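Side-chain contacts in xyloglucan-specific endo-beta-1,4-glucanase BoGH5A (Bacteroides ovatus, PDB 3ZMR), which hydrolyses internal beta-1,4-glucosidic linkages of the xyloglucan backbone, with retention of configuration, to release xyloglucan oligosaccharides: residues R15-D20 with V58-E63; Y338-F343 with S354-A359; A358-G363 with R416-E421. All coordinates share one frame; numbering follows the deposited sequence.

The three contacts fall into two modules of one chain. Contact 1 comes first along the sequence and joins the two sheets of the N-terminal BACON domain; contacts 2 and 3 follow in the glycoside hydrolase family 5 barrel, on the opposite side of the chain's centre, their centres about 52 and 56 Å from that of contact 1. Contacts 2 and 3 are neighbours, about 7 Å between centres, and share Ala358 and Ala359. They also touch through Asp339 and Tyr419, whose O and OH lie 2.6 Å apart in a probable hydrogen bond, and through Trp356, which packs on helix 406-429. Contact 1 thus belongs to a module that binds no carbohydrate and may distance the catalytic module from the cell surface.

Contact 1 (R15-D20 with V58-E63); sequences RNLEFD and VNITVE
Leu17 and Phe19 meet Ile60 and Val62 in a buried contact between apolar side chains of the two sheets of the BACON domain. Strand 16-19 is an outermost strand of the mixed sheet, paired with strand 85-91, whereas strand 55-62 runs through the middle of the three-stranded sheet. Their axes pass 9.2 Å apart at 41°, a spacing bridged by side chains and by no hydrogen bond. The ring of Phe19 does most of this. Val62 sets CG1 over the centre of one ring face, 3.7 Å from the centroid, a CH-pi contact. Its other methyl, Val62 CG2, reaches Phe19 CD2 at 3.5 Å. With CG of Phe19 anti to its carbonyl carbon (chi1 -68°), the ring extends until CZ lies 4.0 Å from Ile60 CG2, and Ile60 O comes to the ring edge. One residue pair further along, Leu17 CD1 touches Ile60 CG1 at 4.1 Å, the two side chains crossing at about a right angle. Replacing Phe19 with an alanine would probably leave Val62 CG1 without its aromatic platform and open a gap between the sheets. With no polar group on the four side chains to orient, close fit and exclusion of water probably account for most of the cohesion.

Contact 2 (Y338-F343 with S354-A359); sequences YDPYDF and SQWGAA. With BGC (beta-D-glucopyranose), chain C; GLC (alpha-D-glucopyranose), chain L; EDO (1,2-ethanediol), chain F.
Phe343 reaches from the short helix 341-344 to Trp356 and the backbone of the loop at 354-356. From CB, the chi1 of 173° carries CG away from the backbone N and sends the ring across to the loop. Phe343 CG is still 4.1 Å from Gln355 O, and Phe343 CD1 comes closer, 3.4 Å from the same oxygen. Next along that side, Phe343 CE1 lies 3.5 Å from Ser354 O, which sits at the ring edge near its plane; this carbonyl also accepts a hydrogen bond from His412. At the far end Phe343 CZ is 3.6 Å from Trp356 CB. That methylene stands over the centre of one ring face, 3.7 Å from the centroid, in a CH-pi contact. The indole meets the Phe343 ring obliquely, its five-membered ring inclined by 36°. Pro340, at the N-cap position and preceded by a cis peptide bond, adds CD at 4.2 Å from Trp356 CD1, while Trp356 NE1 is hydrogen-bonded to Gly369 O. Tyr338, at the other end of 338-343, lies against the bound glucose and hydrogen-bonds Glu395, the inferred nucleophile. The arrangement belongs to the loop following strand 331-337 of the family 5 (beta/alpha)8 barrel, where an aromatic cluster packs the loop beyond a substrate-binding tyrosine.

Contact 3 (A358-G363 with R416-E421); sequences AAFAGG and RNDYIE
Ala359 and Phe360 face Asp418 on helix 406-429, and all three point their CB atoms toward the opposing segment. The meeting is light: 53 Å² is buried in all, and a single carboxylate oxygen makes both close approaches. Asp418 OD2 lies 4.3 Å from Ala359 CB and 4.4 Å from Phe360 CE2, reaching the phenyl ring obliquely. Both partners are carbon atoms, and at these distances the contacts are loose van der Waals ones. Asp418 has its CG anti to the carbonyl carbon (chi1 -72°), and the carboxylate extends from the helix toward the loop. There the same OD2 forms a salt bridge with Lys414, one turn earlier on the helix, and the lysine probably offsets much of the carboxylate's charge. Ala359 and Phe360 also touch Lys414, which places the charged pair beside the apolar surface of the loop, and the Phe360 side chain lies along the helix flank, where it meets Asn411 and Ser415 as well. Behind it the backbone reverses in a type II beta turn from Phe360 to Gly363, closed by a bond of 2.9 Å from Gly363 N to Phe360 O. Gly362 occupies the third position with a positive phi of 94°, as is common in this turn. The contact is surface packing of a loop against an outer helix of the (beta/alpha)8 barrel, helix 406-429 being the one that links strands 391-396 and 433-436.

Contact 1 (R15-D20 with V58-E63)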
# COMPACT_ATOMS: atom_id res chain seq x y z
N ARG A 15 -13.16 -8.26 -36.95
CA ARG A 15 -14.47 -8.86 -36.71
C ARG A 15 -14.51 -9.70 -35.41
O ARG A 15 -15.58 -10.00 -34.86
CB ARG A 15 -14.88 -9.74 -37.89
CG ARG A 15 -14.99 -9.00 -39.21
CD ARG A 15 -16.16 -8.05 -39.23
NE ARG A 15 -16.40 -7.50 -40.58
CZ ARG A 15 -17.35 -7.90 -41.42
NH1 ARG A 15 -18.18 -8.89 -41.08
NH2 ARG A 15 -17.48 -7.31 -42.60
N ASN A 16 -13.32 -10.05 -34.94
CA ASN A 16 -13.17 -10.89 -33.75
C ASN A 16 -12.00 -10.38 -32.91
O ASN A 16 -10.86 -10.76 -33.11
CB ASN A 16 -12.96 -12.36 -34.13
CG ASN A 16 -14.15 -12.92 -34.89
OD1 ASN A 16 -15.17 -13.31 -34.29
ND2 ASN A 16 -14.04 -12.93 -36.21
N LEU A 17 -12.33 -9.49 -31.98
CA LEU A 17 -11.33 -8.84 -31.14
C LEU A 17 -11.11 -9.62 -29.84
O LEU A 17 -12.06 -10.15 -29.23
CB LEU A 17 -11.78 -7.41 -30.81
CG LEU A 17 -12.05 -6.47 -31.99
CD1 LEU A 17 -12.56 -5.12 -31.51
CD2 LEU A 17 -10.85 -6.33 -32.94
N GLU A 18 -9.86 -9.60 -29.38
CA GLU A 18 -9.41 -10.29 -28.17
C GLU A 18 -8.66 -9.30 -27.28
O GLU A 18 -7.69 -8.67 -27.74
CB GLU A 18 -8.47 -11.46 -28.53
CG GLU A 18 -9.01 -12.44 -29.55
CD GLU A 18 -9.78 -13.61 -28.97
OE1 GLU A 18 -9.66 -13.90 -27.76
OE2 GLU A 18 -10.51 -14.27 -29.75
N PHE A 19 -9.06 -9.26 -26.00
CA PHE A 19 -8.43 -8.41 -24.99
C PHE A 19 -7.99 -9.28 -23.80
O PHE A 19 -8.68 -10.24 -23.43
CB PHE A 19 -9.40 -7.35 -24.50
CG PHE A 19 -9.79 -6.31 -25.52
CD1 PHE A 19 -10.77 -6.55 -26.47
CD2 PHE A 19 -9.21 -5.06 -25.50
CE1 PHE A 19 -11.13 -5.57 -27.39
CE2 PHE A 19 -9.55 -4.08 -26.41
CZ PHE A 19 -10.52 -4.33 -27.35
N ASP A 20 -6.88 -8.92 -23.18
CA ASP A 20 -6.55 -9.54 -21.89
C ASP A 20 -7.35 -8.82 -20.76
O ASP A 20 -8.17 -7.91 -21.01
CB ASP A 20 -5.03 -9.63 -21.66
CG ASP A 20 -4.36 -8.32 -21.44
OD1 ASP A 20 -5.02 -7.34 -21.07
OD2 ASP A 20 -3.12 -8.29 -21.63
N VAL A 58 -11.80 4.16 -35.07
CA VAL A 58 -12.68 4.05 -33.92
C VAL A 58 -11.98 3.17 -32.88
O VAL A 58 -11.41 2.13 -33.21
CB VAL A 58 -14.04 3.41 -34.29
CG1 VAL A 58 -14.94 3.17 -33.06
CG2 VAL A 58 -14.77 4.30 -35.29
N ASN A 59 -12.02 3.62 -31.63
CA ASN A 59 -11.45 2.84 -30.54
C ASN A 59 -12.47 1.97 -29.85
O ASN A 59 -13.59 2.39 -29.57
CB ASN A 59 -10.76 3.73 -29.52
CG ASN A 59 -9.32 4.03 -29.89
OD1 ASN A 59 -8.95 4.15 -31.05
ND2 ASN A 59 -8.51 4.16 -28.87
N ILE A 60 -12.08 0.73 -29.63
CA ILE A 60 -12.84 -0.18 -28.77
C ILE A 60 -12.02 -0.36 -27.49
O ILE A 60 -10.85 -0.76 -27.54
CB ILE A 60 -13.10 -1.55 -29.46
CG1 ILE A 60 -13.84 -1.34 -30.80
CG2 ILE A 60 -13.90 -2.46 -28.53
CD1 ILE A 60 -15.18 -0.61 -30.72
N THR A 61 -12.64 -0.01 -26.36
CA THR A 61 -11.98 0.03 -25.06
C THR A 61 -12.71 -0.88 -24.08
O THR A 61 -13.95 -0.86 -23.98
CB THR A 61 -11.92 1.47 -24.51
OG1 THR A 61 -11.36 2.33 -25.51
CG2 THR A 61 -11.05 1.56 -23.23
N VAL A 62 -11.95 -1.68 -23.36
CA VAL A 62 -12.50 -2.53 -22.32
C VAL A 62 -12.03 -2.08 -20.96
O VAL A 62 -10.86 -1.68 -20.78
CB VAL A 62 -12.17 -4.04 -22.54
CG1 VAL A 62 -12.75 -4.53 -23.87
CG2 VAL A 62 -10.67 -4.32 -22.43
N GLU A 63 -12.93 -2.20 -20.00
CA GLU A 63 -12.58 -2.06 -18.59
C GLU A 63 -11.78 -3.28 -18.14
O GLU A 63 -11.86 -4.35 -18.74
CB GLU A 63 -13.85 -1.94 -17.74
CG GLU A 63 -14.61 -0.64 -17.94
CD GLU A 63 -15.92 -0.58 -17.18
OE1 GLU A 63 -16.37 -1.61 -16.61
OE2 GLU A 63 -16.52 0.52 -17.16

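Contact 2 (Y338-F343 with S354-A359)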
# COMPACT_ATOMS: atom_id res chain seq x y z
N TYR A 338 -0.13 11.32 9.64
CA TYR A 338 0.70 12.20 10.48
C TYR A 338 0.12 13.61 10.65
O TYR A 338 0.80 14.53 11.10
CB TYR A 338 2.11 12.28 9.92
CG TYR A 338 2.96 11.05 10.11
CD1 TYR A 338 3.43 10.70 11.36
CD2 TYR A 338 3.31 10.24 9.02
CE1 TYR A 338 4.25 9.59 11.52
CE2 TYR A 338 4.13 9.15 9.18
CZ TYR A 338 4.62 8.83 10.43
OH TYR A 338 5.48 7.77 10.63
N ASP A 339 -1.16 13.81 10.32
CA ASP A 339 -1.77 15.11 10.50
C ASP A 339 -2.02 15.33 11.99
O ASP A 339 -2.43 14.43 12.70
CB ASP A 339 -3.13 15.23 9.76
CG ASP A 339 -3.01 15.08 8.25
OD1 ASP A 339 -1.90 15.24 7.69
OD2 ASP A 339 -4.08 14.84 7.62
N PRO A 340 -1.83 16.57 12.48
CA PRO A 340 -1.24 17.69 11.79
C PRO A 340 0.29 17.64 11.85
O PRO A 340 0.90 17.41 12.93
CB PRO A 340 -1.75 18.90 12.59
CG PRO A 340 -1.97 18.40 13.97
CD PRO A 340 -2.16 16.89 13.88
N TYR A 341 0.89 17.80 10.68
CA TYR A 341 2.34 17.66 10.49
C TYR A 341 3.16 18.56 11.44
O TYR A 341 4.18 18.12 11.97
CB TYR A 341 2.68 17.99 9.04
CG TYR A 341 4.15 18.03 8.75
CD1 TYR A 341 4.87 16.87 8.53
CD2 TYR A 341 4.83 19.25 8.68
CE1 TYR A 341 6.23 16.91 8.25
CE2 TYR A 341 6.19 19.30 8.39
CZ TYR A 341 6.88 18.13 8.18
OH TYR A 341 8.23 18.18 7.92
N ASP A 342 2.70 19.78 11.67
CA ASP A 342 3.45 20.72 12.51
C ASP A 342 3.49 20.33 14.00
O ASP A 342 4.35 20.82 14.73
CB ASP A 342 3.06 22.19 12.28
CG ASP A 342 1.64 22.51 12.63
OD1 ASP A 342 0.86 21.62 13.02
OD2 ASP A 342 1.31 23.72 12.55
N PHE A 343 2.60 19.45 14.41
CA PHE A 343 2.65 18.82 15.72
C PHE A 343 3.45 17.50 15.72
O PHE A 343 4.39 17.31 16.50
CB PHE A 343 1.23 18.58 16.26
CG PHE A 343 1.19 17.78 17.54
CD1 PHE A 343 1.62 18.31 18.74
CD2 PHE A 343 0.73 16.48 17.53
CE1 PHE A 343 1.59 17.56 19.89
CE2 PHE A 343 0.69 15.71 18.68
CZ PHE A 343 1.13 16.25 19.86
N SER A 354 3.75 22.37 19.90
CA SER A 354 4.06 21.40 20.94
C SER A 354 2.82 20.75 21.56
O SER A 354 2.95 19.77 22.31
CB SER A 354 4.91 22.05 22.07
OG SER A 354 4.18 23.10 22.67
N GLN A 355 1.64 21.35 21.32
CA GLN A 355 0.41 20.94 21.97
C GLN A 355 -0.61 20.47 20.94
O GLN A 355 -0.50 20.78 19.74
CB GLN A 355 -0.20 22.09 22.76
CG GLN A 355 0.72 22.52 23.90
CD GLN A 355 0.26 23.78 24.61
OE1 GLN A 355 -0.74 24.40 24.25
NE2 GLN A 355 1.01 24.18 25.62
N TRP A 356 -1.59 19.74 21.43
CA TRP A 356 -2.66 19.16 20.59
C TRP A 356 -3.92 18.92 21.42
O TRP A 356 -3.84 18.46 22.56
CB TRP A 356 -2.17 17.80 19.99
CG TRP A 356 -3.28 17.20 19.16
CD1 TRP A 356 -3.54 17.45 17.82
CD2 TRP A 356 -4.35 16.35 19.62
NE1 TRP A 356 -4.69 16.81 17.43
CE2 TRP A 356 -5.22 16.12 18.51
CE3 TRP A 356 -4.68 15.76 20.86
CZ2 TRP A 356 -6.41 15.38 18.62
CZ3 TRP A 356 -5.84 15.01 20.95
CH2 TRP A 356 -6.68 14.80 19.82
N GLY A 357 -5.08 19.19 20.82
CA GLY A 357 -6.34 18.67 21.32
C GLY A 357 -7.15 19.65 22.16
O GLY A 357 -6.70 20.74 22.50
N ALA A 358 -8.35 19.23 22.49
CA ALA A 358 -9.36 20.08 23.19
C ALA A 358 -8.83 20.67 24.50
O ALA A 358 -9.09 21.83 24.80
CB ALA A 358 -10.64 19.31 23.44
N ALA A 359 -8.05 19.87 25.23
CA ALA A 359 -7.48 20.30 26.53
C ALA A 359 -6.57 21.52 26.40
O ALA A 359 -6.38 22.26 27.37
CB ALA A 359 -6.72 19.15 27.18
C2 BGC C . 8.08 7.23 6.05
C3 BGC C . 9.03 7.08 7.25
C4 BGC C . 9.32 8.41 7.92
C5 BGC C . 7.94 9.01 8.23
C6 BGC C . 8.07 10.32 8.98
C1 BGC C . 6.83 8.10 6.25
O2 BGC C . 7.67 5.93 5.62
O3 BGC C . 10.26 6.48 6.79
O4 BGC C . 10.17 8.21 9.09
O5 BGC C . 7.20 9.25 7.01
O6 BGC C . 9.04 11.12 8.28
C1 GLC L . 6.95 8.05 6.73
C2 GLC L . 8.14 7.23 6.25
C3 GLC L . 9.17 7.02 7.36
C4 GLC L . 9.52 8.40 7.92
C5 GLC L . 8.25 9.20 8.24
C6 GLC L . 8.52 10.58 8.82
O2 GLC L . 7.66 6.02 5.72
O3 GLC L . 10.31 6.26 6.90
O4 GLC L . 10.25 8.16 9.09
O5 GLC L . 7.44 9.31 7.10
O6 GLC L . 8.55 10.44 10.23
C1 EDO F . 7.16 24.84 23.19
O1 EDO F . 5.93 25.33 22.62
C2 EDO F . 7.87 25.96 23.96
O2 EDO F . 8.26 26.96 23.02

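Contact 3 (A358-G363 with R416-E421)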
# COMPACT_ATOMS: atom_id res chain seq x y z
N ALA A 358 -8.35 19.23 22.49
CA ALA A 358 -9.36 20.08 23.19
C ALA A 358 -8.83 20.67 24.50
O ALA A 358 -9.09 21.83 24.80
CB ALA A 358 -10.64 19.31 23.44
N ALA A 359 -8.05 19.87 25.23
CA ALA A 359 -7.48 20.30 26.53
C ALA A 359 -6.57 21.52 26.40
O ALA A 359 -6.38 22.26 27.37
CB ALA A 359 -6.72 19.15 27.18
N PHE A 360 -6.04 21.74 25.20
CA PHE A 360 -5.14 22.87 24.91
C PHE A 360 -5.65 23.89 23.90
O PHE A 360 -4.87 24.68 23.36
CB PHE A 360 -3.77 22.34 24.49
CG PHE A 360 -3.12 21.55 25.56
CD1 PHE A 360 -2.61 22.19 26.69
CD2 PHE A 360 -3.09 20.18 25.50
CE1 PHE A 360 -2.05 21.45 27.70
CE2 PHE A 360 -2.54 19.43 26.51
CZ PHE A 360 -2.02 20.07 27.62
N ALA A 361 -6.95 23.86 23.62
CA ALA A 361 -7.55 24.88 22.76
C ALA A 361 -7.16 26.27 23.29
O ALA A 361 -7.21 26.50 24.49
CB ALA A 361 -9.06 24.73 22.71
N GLY A 362 -6.69 27.15 22.40
CA GLY A 362 -6.29 28.53 22.78
C GLY A 362 -4.80 28.62 23.08
O GLY A 362 -4.26 29.70 23.30
N GLY A 363 -4.15 27.46 23.07
CA GLY A 363 -2.71 27.31 23.32
C GLY A 363 -1.83 27.13 22.08
O GLY A 363 -2.13 27.66 21.01
N ARG A 416 0.94 14.57 23.43
CA ARG A 416 1.32 13.37 22.65
C ARG A 416 0.39 12.22 22.99
O ARG A 416 -0.12 11.49 22.12
CB ARG A 416 2.75 12.89 22.88
CG ARG A 416 3.81 13.87 22.46
CD ARG A 416 5.17 13.26 22.75
NE ARG A 416 5.47 12.13 21.86
CZ ARG A 416 5.40 10.84 22.20
NH1 ARG A 416 5.07 10.44 23.42
NH2 ARG A 416 5.65 9.93 21.25
N ASN A 417 0.20 11.98 24.28
CA ASN A 417 -0.61 10.84 24.72
C ASN A 417 -2.11 11.01 24.43
O ASN A 417 -2.79 10.05 24.05
CB ASN A 417 -0.30 10.50 26.17
CG ASN A 417 1.09 9.95 26.32
OD1 ASN A 417 1.62 9.29 25.40
ND2 ASN A 417 1.73 10.24 27.44
N ASP A 418 -2.60 12.23 24.51
CA ASP A 418 -3.99 12.55 24.14
C ASP A 418 -4.18 12.25 22.64
O ASP A 418 -5.17 11.66 22.21
CB ASP A 418 -4.33 14.03 24.44
CG ASP A 418 -4.46 14.31 25.93
OD1 ASP A 418 -4.52 13.35 26.76
OD2 ASP A 418 -4.52 15.52 26.24
N TYR A 419 -3.21 12.69 21.84
CA TYR A 419 -3.22 12.54 20.39
C TYR A 419 -3.19 11.04 19.99
O TYR A 419 -3.98 10.56 19.19
CB TYR A 419 -2.02 13.27 19.75
CG TYR A 419 -1.90 13.05 18.26
CD1 TYR A 419 -2.59 13.83 17.37
CD2 TYR A 419 -1.09 12.03 17.77
CE1 TYR A 419 -2.52 13.62 16.02
CE2 TYR A 419 -0.97 11.84 16.40
CZ TYR A 419 -1.68 12.63 15.52
OH TYR A 419 -1.61 12.39 14.15
N ILE A 420 -2.26 10.32 20.57
CA ILE A 420 -2.10 8.89 20.35
C ILE A 420 -3.38 8.14 20.66
O ILE A 420 -3.86 7.33 19.84
CB ILE A 420 -0.91 8.31 21.17
CG1 ILE A 420 0.43 8.80 20.59
CG2 ILE A 420 -0.94 6.78 21.18
CD1 ILE A 420 1.64 8.56 21.48
N GLU A 421 -3.94 8.37 21.83
CA GLU A 421 -5.19 7.72 22.22
C GLU A 421 -6.29 8.05 21.22
O GLU A 421 -7.06 7.17 20.84
CB GLU A 421 -5.61 8.18 23.61
CG GLU A 421 -6.90 7.54 24.11
CD GLU A 421 -7.48 8.19 25.35
OE1 GLU A 421 -6.70 8.70 26.20
OE2 GLU A 421 -8.72 8.15 25.49